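Local coordinates for protein Ribose/Galactose Isomerase (Vibrio parahaemolyticus, PDB 3ONO) that probably interconverts aldose and ketose forms of sugar phosphates, at residues I6-E11 with V36-M41; V67-T72 with N111-A116; C74-G79 with F117-G122. One frame throughout, in Å; residues are numbered along the deposited sequence. Where two conformers were deposited one is given.

Contact 1 of 3, residues I6-E11 with V36-M41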
loop_
_atom_site.group_PDB
_atom_site.type_symbol
_atom_site.label_atom_id
_atom_site.label_comp_id
_atom_site.label_asym_id
_atom_site.label_seq_id
_atom_site.Cartn_x
_atom_site.Cartn_y
_atom_site.Cartn_z
ATOM N N ILE A 6 -1.609 -5.705 27.130
ATOM C CA ILE A 6 -2.225 -5.497 25.819
ATOM C C ILE A 6 -3.416 -6.435 25.630
ATOM O O ILE A 6 -3.277 -7.649 25.787
ATOM C CB ILE A 6 -1.209 -5.766 24.700
ATOM C CG1 ILE A 6 0.073 -4.954 24.929
ATOM C CG2 ILE A 6 -1.821 -5.460 23.318
ATOM C CD1 ILE A 6 1.264 -5.376 24.026
ATOM N N ALA A 7 -4.575 -5.889 25.282
ATOM C CA ALA A 7 -5.736 -6.730 24.995
ATOM C C ALA A 7 -5.960 -6.847 23.495
ATOM O O ALA A 7 -6.073 -5.832 22.816
ATOM C CB ALA A 7 -7.002 -6.153 25.652
ATOM N N LEU A 8 -6.036 -8.076 22.991
ATOM C CA LEU A 8 -6.417 -8.309 21.600
ATOM C C LEU A 8 -7.917 -8.572 21.592
ATOM O O LEU A 8 -8.409 -9.350 22.415
ATOM C CB LEU A 8 -5.685 -9.526 21.041
ATOM C CG LEU A 8 -6.149 -10.029 19.679
ATOM C CD1 LEU A 8 -5.907 -8.953 18.636
ATOM C CD2 LEU A 8 -5.376 -11.315 19.335
HETATM N N MSE A 9 -8.653 -7.927 20.694
HETATM C CA MSE A 9 -10.099 -8.164 20.648
HETATM C C MSE A 9 -10.604 -8.151 19.215
HETATM O O MSE A 9 -10.460 -7.154 18.505
HETATM C CB MSE A 9 -10.856 -7.151 21.519
HETATM C CG MSE A 9 -10.596 -5.721 21.156
HETATM SE SE MSE A 9 -11.561 -4.531 22.369
HETATM C CE MSE A 9 -10.553 -4.855 23.974
HETATM N N MSE A 10 -11.171 -9.276 18.788
HETATM C CA MSE A 10 -11.644 -9.436 17.416
HETATM C C MSE A 10 -13.127 -9.827 17.386
HETATM O O MSE A 10 -13.650 -10.378 18.364
HETATM C CB MSE A 10 -10.745 -10.400 16.640
HETATM C CG MSE A 10 -9.406 -9.771 16.355
HETATM SE SE MSE A 10 -8.069 -11.048 15.759
HETATM C CE MSE A 10 -8.923 -11.527 14.072
ATOM N N GLU A 11 -13.800 -9.486 16.289
ATOM C CA GLU A 11 -15.240 -9.695 16.153
ATOM C C GLU A 11 -15.572 -10.803 15.138
ATOM O O GLU A 11 -14.677 -11.468 14.619
ATOM C CB GLU A 11 -15.967 -8.391 15.791
ATOM C CG GLU A 11 -15.340 -7.641 14.607
ATOM C CD GLU A 11 -15.446 -8.394 13.293
ATOM O OE1 GLU A 11 -14.407 -8.883 12.833
ATOM O OE2 GLU A 11 -16.552 -8.489 12.724
ATOM N N VAL A 36 -0.068 -10.258 27.439
ATOM C CA VAL A 36 -1.080 -10.258 26.388
ATOM C C VAL A 36 -2.351 -10.988 26.799
ATOM O O VAL A 36 -2.287 -12.094 27.339
ATOM C CB VAL A 36 -0.504 -10.903 25.119
ATOM C CG1 VAL A 36 -1.560 -11.020 24.023
ATOM C CG2 VAL A 36 0.735 -10.126 24.639
ATOM N N PHE A 37 -3.501 -10.360 26.549
ATOM C CA PHE A 37 -4.818 -10.926 26.876
ATOM C C PHE A 37 -5.646 -10.999 25.603
ATOM O O PHE A 37 -5.694 -10.037 24.845
ATOM C CB PHE A 37 -5.558 -10.026 27.874
ATOM C CG PHE A 37 -4.809 -9.805 29.148
ATOM C CD1 PHE A 37 -5.100 -10.553 30.278
ATOM C CD2 PHE A 37 -3.801 -8.863 29.212
ATOM C CE1 PHE A 37 -4.395 -10.356 31.453
ATOM C CE2 PHE A 37 -3.102 -8.654 30.379
ATOM C CZ PHE A 37 -3.388 -9.411 31.500
ATOM N N ASN A 38 -6.298 -12.129 25.369
ATOM C CA ASN A 38 -7.070 -12.312 24.144
ATOM C C ASN A 38 -8.510 -12.332 24.601
ATOM O O ASN A 38 -8.997 -13.369 25.049
ATOM C CB ASN A 38 -6.663 -13.628 23.465
ATOM C CG ASN A 38 -7.275 -13.813 22.085
ATOM O OD1 ASN A 38 -7.351 -14.946 21.581
ATOM N ND2 ASN A 38 -7.676 -12.715 21.446
ATOM N N VAL A 39 -9.175 -11.174 24.536
ATOM C CA VAL A 39 -10.448 -10.990 25.242
ATOM C C VAL A 39 -11.663 -10.932 24.338
ATOM O O VAL A 39 -12.794 -10.958 24.830
ATOM C CB VAL A 39 -10.453 -9.712 26.108
ATOM C CG1 VAL A 39 -9.261 -9.715 27.051
ATOM C CG2 VAL A 39 -10.428 -8.470 25.212
ATOM N N GLY A 40 -11.434 -10.808 23.031
ATOM C CA GLY A 40 -12.521 -10.852 22.069
ATOM C C GLY A 40 -12.773 -12.287 21.624
ATOM O O GLY A 40 -12.479 -13.228 22.362
HETATM N N MSE A 41 -13.349 -12.461 20.438
HETATM C CA MSE A 41 -13.631 -13.803 19.934
HETATM C C MSE A 41 -12.369 -14.607 19.651
HETATM O O MSE A 41 -11.379 -14.081 19.141
HETATM C CB MSE A 41 -14.505 -13.740 18.691
HETATM C CG MSE A 41 -15.900 -13.235 19.009
HETATM SE SE MSE A 41 -17.032 -13.213 17.447
HETATM C CE MSE A 41 -17.458 -15.113 17.354
#

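Contact 2 of 3, residues V67-T72 with N111-A116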
loop_
_atom_site.group_PDB
_atom_site.type_symbol
_atom_site.label_atom_id
_atom_site.label_comp_id
_atom_site.label_asym_id
_atom_site.label_seq_id
_atom_site.Cartn_x
_atom_site.Cartn_y
_atom_site.Cartn_z
ATOM N N VAL A 67 -6.121 -2.641 31.157
ATOM C CA VAL A 67 -5.039 -2.793 30.201
ATOM C C VAL A 67 -4.531 -1.424 29.771
ATOM O O VAL A 67 -5.181 -0.400 30.008
ATOM C CB VAL A 67 -5.438 -3.616 28.949
ATOM C CG1 VAL A 67 -6.018 -4.965 29.353
ATOM C CG2 VAL A 67 -6.401 -2.829 28.074
ATOM N N ASP A 68 -3.363 -1.430 29.132
ATOM C CA ASP A 68 -2.706 -0.213 28.682
ATOM C C ASP A 68 -2.905 0.039 27.196
ATOM O O ASP A 68 -2.795 1.179 26.757
ATOM C CB ASP A 68 -1.206 -0.284 28.967
ATOM C CG ASP A 68 -0.913 -0.575 30.428
ATOM O OD1 ASP A 68 -1.406 0.200 31.273
ATOM O OD2 ASP A 68 -0.220 -1.582 30.706
ATOM N N PHE A 69 -3.209 -1.008 26.433
ATOM C CA PHE A 69 -3.235 -0.895 24.973
ATOM C C PHE A 69 -4.189 -1.937 24.410
ATOM O O PHE A 69 -4.300 -3.045 24.943
ATOM C CB PHE A 69 -1.830 -1.140 24.409
ATOM C CG PHE A 69 -1.595 -0.510 23.049
ATOM C CD1 PHE A 69 -1.897 -1.206 21.896
ATOM C CD2 PHE A 69 -1.083 0.775 22.942
ATOM C CE1 PHE A 69 -1.668 -0.643 20.637
ATOM C CE2 PHE A 69 -0.854 1.361 21.682
ATOM C CZ PHE A 69 -1.156 0.646 20.530
ATOM N N VAL A 70 -4.873 -1.580 23.332
ATOM C CA VAL A 70 -5.807 -2.479 22.670
ATOM C C VAL A 70 -5.395 -2.732 21.220
ATOM O O VAL A 70 -5.111 -1.799 20.481
ATOM C CB VAL A 70 -7.235 -1.885 22.710
ATOM C CG1 VAL A 70 -8.166 -2.604 21.714
ATOM C CG2 VAL A 70 -7.773 -1.939 24.151
ATOM N N VAL A 71 -5.366 -3.999 20.823
ATOM C CA VAL A 71 -5.191 -4.356 19.420
ATOM C C VAL A 71 -6.542 -4.878 18.949
ATOM O O VAL A 71 -7.103 -5.775 19.560
ATOM C CB VAL A 71 -4.132 -5.432 19.227
ATOM C CG1 VAL A 71 -4.123 -5.898 17.748
ATOM C CG2 VAL A 71 -2.742 -4.896 19.601
ATOM N N THR A 72 -7.075 -4.299 17.885
ATOM C CA THR A 72 -8.379 -4.737 17.408
ATOM C C THR A 72 -8.389 -4.640 15.889
ATOM O O THR A 72 -7.334 -4.478 15.271
ATOM C CB THR A 72 -9.516 -3.903 18.066
ATOM O OG1 THR A 72 -10.788 -4.503 17.790
ATOM C CG2 THR A 72 -9.496 -2.448 17.584
ATOM N N ASN A 111 -3.744 4.669 22.410
ATOM C CA ASN A 111 -3.760 3.426 23.183
ATOM C C ASN A 111 -4.523 2.284 22.511
ATOM O O ASN A 111 -4.854 1.300 23.148
ATOM C CB ASN A 111 -4.299 3.668 24.622
ATOM C CG ASN A 111 -5.680 4.283 24.643
ATOM O OD1 ASN A 111 -6.332 4.426 23.604
ATOM N ND2 ASN A 111 -6.141 4.662 25.846
ATOM N N ALA A 112 -4.794 2.412 21.220
ATOM C CA ALA A 112 -5.424 1.318 20.487
ATOM C C ALA A 112 -5.058 1.408 19.022
ATOM O O ALA A 112 -4.826 2.501 18.520
ATOM C CB ALA A 112 -6.928 1.376 20.654
ATOM N N ILE A 113 -4.966 0.263 18.343
ATOM C CA ILE A 113 -4.805 0.273 16.895
ATOM C C ILE A 113 -5.812 -0.690 16.276
ATOM O O ILE A 113 -6.151 -1.713 16.883
ATOM C CB ILE A 113 -3.389 -0.143 16.471
ATOM C CG1 ILE A 113 -3.007 -1.479 17.106
ATOM C CG2 ILE A 113 -2.404 0.943 16.870
ATOM C CD1 ILE A 113 -1.571 -1.945 16.729
ATOM N N SER A 114 -6.282 -0.352 15.081
ATOM C CA SER A 114 -7.256 -1.185 14.368
ATOM C C SER A 114 -6.659 -1.659 13.058
ATOM O O SER A 114 -6.278 -0.848 12.207
ATOM C CB SER A 114 -8.530 -0.397 14.095
ATOM O OG SER A 114 -9.488 -1.188 13.389
ATOM N N LEU A 115 -6.561 -2.979 12.909
ATOM C CA LEU A 115 -5.967 -3.577 11.717
ATOM C C LEU A 115 -7.035 -4.021 10.739
ATOM O O LEU A 115 -8.182 -4.234 11.128
ATOM C CB LEU A 115 -5.140 -4.810 12.117
ATOM C CG LEU A 115 -3.734 -4.549 12.678
ATOM C CD1 LEU A 115 -3.795 -3.791 14.017
ATOM C CD2 LEU A 115 -2.982 -5.878 12.868
ATOM N N ALA A 116 -6.637 -4.191 9.477
ATOM C CA ALA A 116 -7.518 -4.777 8.463
ATOM C C ALA A 116 -7.122 -6.235 8.294
ATOM O O ALA A 116 -5.984 -6.529 7.893
ATOM C CB ALA A 116 -7.358 -4.026 7.140
#

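Contact 3 of 3, residues C74-G79 with F117-G122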
loop_
_atom_site.group_PDB
_atom_site.type_symbol
_atom_site.label_atom_id
_atom_site.label_comp_id
_atom_site.label_asym_id
_atom_site.label_seq_id
_atom_site.Cartn_x
_atom_site.Cartn_y
_atom_site.Cartn_z
ATOM N N CYS A 74 -11.069 -5.362 12.028
ATOM C CA CYS A 74 -12.177 -6.089 11.424
ATOM C C CYS A 74 -11.787 -6.262 9.956
ATOM O O CYS A 74 -10.587 -6.257 9.648
ATOM C CB CYS A 74 -13.523 -5.368 11.636
ATOM S SG CYS A 74 -13.528 -3.592 11.248
ATOM N N GLY A 75 -12.744 -6.452 9.048
ATOM C CA GLY A 75 -12.358 -6.727 7.653
ATOM C C GLY A 75 -11.503 -5.608 7.068
ATOM O O GLY A 75 -10.458 -5.844 6.462
ATOM N N THR A 76 -11.946 -4.365 7.245
ATOM C CA THR A 76 -11.177 -3.222 6.758
ATOM C C THR A 76 -10.560 -2.421 7.905
ATOM O O THR A 76 -9.758 -1.526 7.653
ATOM C CB THR A 76 -12.061 -2.245 5.959
ATOM O OG1 THR A 76 -13.060 -1.704 6.833
ATOM C CG2 THR A 76 -12.763 -2.966 4.806
ATOM N N GLY A 77 -10.958 -2.717 9.147
ATOM C CA GLY A 77 -10.541 -1.920 10.298
ATOM C C GLY A 77 -11.397 -0.687 10.575
ATOM O O GLY A 77 -11.295 -0.085 11.656
ATOM N N GLN A 78 -12.232 -0.294 9.613
ATOM C CA GLN A 78 -12.994 0.959 9.744
ATOM C C GLN A 78 -14.044 0.925 10.860
ATOM O O GLN A 78 -14.092 1.827 11.696
ATOM C CB GLN A 78 -13.683 1.323 8.425
ATOM C CG GLN A 78 -12.713 1.470 7.224
ATOM C CD GLN A 78 -12.233 2.901 7.044
ATOM O OE1 GLN A 78 -12.021 3.616 8.033
ATOM N NE2 GLN A 78 -12.022 3.319 5.782
ATOM N N GLY A 79 -14.901 -0.092 10.866
ATOM C CA GLY A 79 -15.930 -0.170 11.899
ATOM C C GLY A 79 -15.299 -0.176 13.281
ATOM O O GLY A 79 -15.713 0.554 14.186
ATOM N N PHE A 117 -8.036 -7.146 8.610
ATOM C CA PHE A 117 -7.731 -8.575 8.547
ATOM C C PHE A 117 -8.257 -9.247 7.275
ATOM O O PHE A 117 -7.959 -10.419 7.043
ATOM C CB PHE A 117 -8.282 -9.310 9.773
ATOM C CG PHE A 117 -7.713 -8.821 11.078
ATOM C CD1 PHE A 117 -6.356 -8.930 11.340
ATOM C CD2 PHE A 117 -8.528 -8.245 12.030
ATOM C CE1 PHE A 117 -5.839 -8.479 12.538
ATOM C CE2 PHE A 117 -8.005 -7.796 13.238
ATOM C CZ PHE A 117 -6.650 -7.917 13.469
ATOM N N ALA A 118 -9.039 -8.530 6.465
ATOM C CA ALA A 118 -9.562 -9.109 5.219
ATOM C C ALA A 118 -9.140 -8.314 3.995
ATOM O O ALA A 118 -8.564 -8.871 3.064
ATOM C CB ALA A 118 -11.091 -9.249 5.278
ATOM N N LYS A 119 -9.422 -7.020 3.987
ATOM C CA LYS A 119 -9.039 -6.175 2.860
ATOM C C LYS A 119 -7.515 -6.009 2.840
ATOM O O LYS A 119 -6.906 -5.649 3.847
ATOM C CB LYS A 119 -9.728 -4.819 2.988
ATOM C CG LYS A 119 -9.633 -3.937 1.751
ATOM C CD LYS A 119 -8.618 -2.857 1.919
ATOM C CE LYS A 119 -8.636 -1.911 0.737
ATOM N NZ LYS A 119 -7.418 -1.098 0.786
ATOM N N GLY A 120 -6.895 -6.252 1.693
ATOM C CA GLY A 120 -5.444 -6.211 1.610
ATOM C C GLY A 120 -4.737 -7.391 2.267
ATOM O O GLY A 120 -3.504 -7.407 2.352
ATOM N N PHE A 121 -5.499 -8.368 2.751
ATOM C CA PHE A 121 -4.919 -9.479 3.502
ATOM C C PHE A 121 -4.967 -10.718 2.660
ATOM O O PHE A 121 -6.007 -11.371 2.533
ATOM C CB PHE A 121 -5.680 -9.750 4.822
ATOM C CG PHE A 121 -4.949 -10.698 5.746
ATOM C CD1 PHE A 121 -4.244 -10.203 6.837
ATOM C CD2 PHE A 121 -4.925 -12.063 5.502
ATOM C CE1 PHE A 121 -3.561 -11.057 7.687
ATOM C CE2 PHE A 121 -4.225 -12.924 6.341
ATOM C CZ PHE A 121 -3.542 -12.413 7.434
ATOM N N GLY A 122 -3.828 -11.059 2.093
ATOM C CA GLY A 122 -3.793 -12.227 1.255
ATOM C C GLY A 122 -2.676 -13.107 1.692
ATOM O O GLY A 122 -2.379 -13.245 2.866
#

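Contact 1 of 3, residues I6-E11 with V36-M41
Phe37 sits between Ile6 and Leu8 and exchanges a backbone bond with each: its N donates to Ile6 O at 2.8 Å, and its O accepts from Leu8 N at 2.7 Å. Beyond this ladder Leu8 O takes Val39 N at 2.9 Å and, weakly, Gly40 N as the chain leaves the strand. Further on, Met41 N reaches Met10 O at 3.0 Å, the donor tilted 23° from the carbonyl plane.

The apolar contacts gather on the Ala7 side. With CG1 of Val39 anti to the carbonyl carbon (chi1 -54°), CG2 falls between the backbone N and the carbonyl carbon and meets CE of the selenomethionine Met9 at 3.8 Å, the two side chains running alongside each other. On the other face the side chains of Leu8 and Asn38 lie side by side, pointing the same way. The Phe37 ring keeps its edge to the partner strand, CD2 standing 3.7 Å from Ile6 O, while its plane is steeply inclined to the His199 ring. In the loops past the strands, SE of the selenomethionine Met41 rests 3.6 Å from Glu11 C.

Parallel neighbours joined through helix 18-31, strands 5-8 and 35-38 form the beta-alpha-beta unit that opens this Rossmann-like alpha-beta-alpha sandwich.

Contact 2 of 3, residues V67-T72 with N111-A116
Phe69 carries its CG anti to the backbone N (chi1 -156°), which swings the ring across to the strand of Asn111 and Ile113; Ile113 answers with CG1 set between its own backbone N and carbonyl carbon (chi1 53°). The two side chains cross at about a right angle, with Ile113 CG1 3.9 Å from Phe69 CE1 at the ring edge and CG2 against CZ. One ring face lies over the peptide that links Asn111 to Ala112, whose Asn111 C is 3.8 Å above the ring plane and offset toward the rim. Phe137 meets the same ring edge-to-face.

Along the backbones the bonds alternate in the parallel pattern: Asn111 O takes Val70 N, Val70 O takes Ile113 N at 3.0 Å, Ile113 O takes Thr72 N, and Thr72 O takes Leu115 N at 2.9 Å. Strands 69-74 and 112-116 are thus adjacent in the five-stranded parallel sheet at the core of the alpha-beta-alpha sandwich, with order 2-1-3-5-4.

On the side of the sheet bearing Val70 and Thr72, Val70 CB faces Ala112 CB at 3.9 Å, and Thr72 CG2 approaches Ile113 O to 3.5 Å. Thr72 OG1 is hydrogen-bonded to Met9 O, and Ser114 OG to Gly77 O. Asn111 is held at both ends of its amide, OD1 by Val91 N and ND2 by Gly89 O, close to a bound glycerol, probably from the crystallisation liquor.

Contact 3 of 3, residues C74-G79 with F117-G122
Gly75 O is gripped by two successive backbone N-H groups of the other segment, Ala118 N at 3.0 Å and Lys119 N at 2.9 Å. The first donor lies in the carbonyl plane, on a lone pair; the second is tilted 35° from it. One residue earlier, Cys74 O receives Phe117 N at 2.9 Å in a nearly straight bond (173°). These three bonds make the tight part of the contact, and Ala118 CB closes against Gly75 CA at 3.7 Å. The Phe117 ring lies obliquely beside Cys74, CD2 3.7 Å from Cys74 O.

Around the Lys119 side chain the fit is looser. Thr76 CG2 and Lys119 CB meet at 4.0 Å, after which the lysine chain, bent at chi2 (-103°), leads away to salt bridges with Glu97 and Asp100 of the third subunit. Past Lys119, the type II turn from Ala118 to Phe121 leaves the contact through the exposed Gly120. Trp123 of the second subunit packs on Thr76 and Ala118, placing the contact at subunit interfaces.

Thr76 OG1 accepts Gln78 N in an ST turn just where helix 78-85 starts, with Gly77 at its N-cap. Through the three backbone bonds, the turn from strand 69-74 into that helix is tied to the loop that leads from strand 112-116 to helix 125-136, while Phe117 leans on Val21 of helix 18-31.

Overall arrangement
Contacts 1 and 2 lie side by side in one parallel sheet, centres about 9 Å apart, because strands 5-8 and 69-74 are neighbours in it; a backbone hydrogen bond from Val71 N to Ala7 O joins them. Contact 3 lies at the C-terminal ends of strands 69-74 and 112-116, its centre about 14 Å from that of contact 2 and 16 Å from that of contact 1. Along the chain contact 1 closes before the others open, whereas contacts 2 and 3 interleave, each strand of contact 2 running on into a segment of contact 3. The sheet core thus continues into turns that meet neighbouring subunits of the tetramer.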